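Local coordinates for protein putative rhamnosidase (Streptomyces avermitilis, PDB 3W5M) that hydrolyses terminal non-reducing alpha-L-rhamnose residues from plant flavonoid glycosides and gum arabic, and binds L-rhamnose through a calcium-dependent carbohydrate-binding module, at residues W695-V700 / H724-Y729. Sequence-based numbering, arbitrary orientation.
Sequences WGDAGV and HAWLRY
W726 reaches from helix 713-732 to the turn leading into helix 698-710, two consecutive helices of the (alpha/alpha)6-barrel that forms the catalytic domain, and its indole rests against G696, D697 and V700. With CG anti to the backbone N (chi1 172°), CB carries the ring straight off its helix toward the other segment. On the five-membered ring, W726 CD1 meets V700 CG2 at 3.6 Å, an oblique apolar contact that suits a beta-branched residue; the V700 side chain also touches S767 and L770 of helix 756-777. Next along the rim, W726 NE1 donates a hydrogen bond of 2.9 Å to D697 OD1 (N-H...O angle 152°). The acceptor lies only 6° out of the indole plane, whereas the donor comes from above the carboxylate plane. D697 OD1 is also hydrogen-bonded to S767 OG, and OD2 to the backbone N of G694, so both oxygens of this buried carboxylate have partners and the acid ties the loop to two helices. W726 CE2 follows, 3.5 Å from D697 OD1. Farther out, W726 CZ2 lies 3.7 Å from G696 C; G696, having no side chain, lets the backbone come this close. This turn also carries W695, which binds rhamnose in the active site. Over one face of the W726 ring, offset toward its rim, sits the carbonyl oxygen of G696, 4.0 Å above the plane.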
loop_
_atom_site.group_PDB
_atom_site.type_symbol
_atom_site.label_atom_id
_atom_site.label_comp_id
_atom_site.label_asym_id
_atom_site.label_seq_id
_atom_site.Cartn_x
_atom_site.Cartn_y
_atom_site.Cartn_z
ATOM N N TRP A 695 11.302 -12.120 8.467
ATOM C CA TRP A 695 10.348 -11.012 8.524
ATOM C C TRP A 695 11.181 -9.762 8.870
ATOM O O TRP A 695 11.525 -8.989 7.982
ATOM C CB TRP A 695 9.176 -11.316 9.511
ATOM C CG TRP A 695 7.983 -11.939 8.786
ATOM C CD1 TRP A 695 6.765 -11.334 8.524
ATOM C CD2 TRP A 695 7.929 -13.221 8.154
ATOM N NE1 TRP A 695 5.963 -12.176 7.815
ATOM C CE2 TRP A 695 6.649 -13.339 7.557
ATOM C CE3 TRP A 695 8.819 -14.315 8.073
ATOM C CZ2 TRP A 695 6.249 -14.484 6.866
ATOM C CZ3 TRP A 695 8.418 -15.456 7.385
ATOM C CH2 TRP A 695 7.149 -15.532 6.787
ATOM N N GLY A 696 11.590 -9.630 10.129
ATOM C CA GLY A 696 12.420 -8.525 10.584
ATOM C C GLY A 696 13.649 -8.325 9.722
ATOM O O GLY A 696 14.148 -7.185 9.600
ATOM N N ASP A 697 14.127 -9.403 9.079
ATOM C CA ASP A 697 15.287 -9.311 8.188
ATOM C C ASP A 697 15.123 -8.429 6.948
ATOM O O ASP A 697 16.113 -8.116 6.285
ATOM C CB ASP A 697 15.772 -10.704 7.811
ATOM C CG ASP A 697 16.234 -11.459 9.031
ATOM O OD1 ASP A 697 17.347 -11.146 9.532
ATOM O OD2 ASP A 697 15.441 -12.300 9.518
ATOM N N ALA A 698 13.891 -8.004 6.656
ATOM C CA ALA A 698 13.657 -7.030 5.614
ATOM C C ALA A 698 14.494 -5.779 5.815
ATOM O O ALA A 698 14.882 -5.133 4.840
ATOM C CB ALA A 698 12.176 -6.669 5.532
ATOM N N GLY A 699 14.750 -5.430 7.069
ATOM C CA GLY A 699 15.620 -4.289 7.430
ATOM C C GLY A 699 17.043 -4.360 6.876
ATOM O O GLY A 699 17.717 -3.335 6.765
ATOM N N VAL A 700 17.506 -5.579 6.563
ATOM C CA VAL A 700 18.799 -5.838 5.932
ATOM C C VAL A 700 18.667 -6.135 4.425
ATOM O O VAL A 700 19.402 -5.575 3.585
ATOM C CB VAL A 700 19.503 -7.058 6.605
ATOM C CG1 VAL A 700 20.991 -7.057 6.245
ATOM C CG2 VAL A 700 19.265 -7.059 8.106
ATOM N N HIS A 724 23.142 -3.115 12.438
ATOM C CA HIS A 724 23.990 -3.403 13.620
ATOM C C HIS A 724 23.129 -3.717 14.837
ATOM O O HIS A 724 23.377 -4.713 15.536
ATOM C CB HIS A 724 24.977 -2.250 13.921
ATOM C CG HIS A 724 25.950 -2.550 15.030
ATOM N ND1 HIS A 724 27.214 -3.057 14.798
ATOM C CD2 HIS A 724 25.837 -2.435 16.376
ATOM C CE1 HIS A 724 27.842 -3.233 15.952
ATOM N NE2 HIS A 724 27.027 -2.864 16.927
ATOM N N ALA A 725 22.108 -2.890 15.094
ATOM C CA ALA A 725 21.269 -3.077 16.262
ATOM C C ALA A 725 20.461 -4.375 16.172
ATOM O O ALA A 725 20.209 -5.011 17.194
ATOM C CB ALA A 725 20.357 -1.880 16.474
ATOM N N TRP A 726 20.065 -4.754 14.949
ATOM C CA TRP A 726 19.308 -5.987 14.686
ATOM C C TRP A 726 20.208 -7.174 14.974
ATOM O O TRP A 726 19.777 -8.118 15.653
ATOM C CB TRP A 726 18.833 -6.002 13.236
ATOM C CG TRP A 726 18.195 -7.236 12.680
ATOM C CD1 TRP A 726 18.544 -7.866 11.525
ATOM C CD2 TRP A 726 17.024 -7.905 13.162
ATOM N NE1 TRP A 726 17.679 -8.889 11.247
ATOM C CE2 TRP A 726 16.753 -8.961 12.258
ATOM C CE3 TRP A 726 16.187 -7.727 14.284
ATOM C CZ2 TRP A 726 15.678 -9.843 12.422
ATOM C CZ3 TRP A 726 15.104 -8.642 14.466
ATOM C CH2 TRP A 726 14.878 -9.679 13.536
ATOM N N LEU A 727 21.458 -7.115 14.501
ATOM C CA LEU A 727 22.387 -8.254 14.686
ATOM C C LEU A 727 22.704 -8.452 16.159
ATOM O O LEU A 727 22.853 -9.605 16.639
ATOM C CB LEU A 727 23.682 -8.065 13.872
ATOM C CG LEU A 727 23.578 -8.267 12.351
ATOM C CD1 LEU A 727 24.833 -7.783 11.644
ATOM C CD2 LEU A 727 23.239 -9.700 11.950
ATOM N N ARG A 728 22.826 -7.335 16.876
ATOM C CA ARG A 728 23.073 -7.340 18.315
ATOM C C ARG A 728 21.890 -7.971 19.055
ATOM O O ARG A 728 22.079 -8.820 19.950
ATOM C CB ARG A 728 23.389 -5.938 18.811
ATOM C CG ARG A 728 23.339 -5.760 20.311
ATOM C CD ARG A 728 23.512 -4.297 20.651
ATOM N NE ARG A 728 24.883 -3.852 20.422
ATOM C CZ ARG A 728 25.261 -2.574 20.440
ATOM N NH1 ARG A 728 24.360 -1.623 20.668
ATOM N NH2 ARG A 728 26.536 -2.244 20.229
ATOM N N TYR A 729 20.676 -7.590 18.653
ATOM C CA TYR A 729 19.461 -8.236 19.133
ATOM C C TYR A 729 19.478 -9.737 18.867
ATOM O O TYR A 729 19.139 -10.529 19.751
ATOM C CB TYR A 729 18.195 -7.609 18.483
ATOM C CG TYR A 729 16.940 -8.425 18.743
ATOM C CD1 TYR A 729 16.165 -8.208 19.888
ATOM C CD2 TYR A 729 16.545 -9.437 17.854
ATOM C CE1 TYR A 729 15.034 -8.982 20.140
ATOM C CE2 TYR A 729 15.399 -10.177 18.079
ATOM C CZ TYR A 729 14.667 -9.960 19.226
ATOM O OH TYR A 729 13.557 -10.725 19.430
#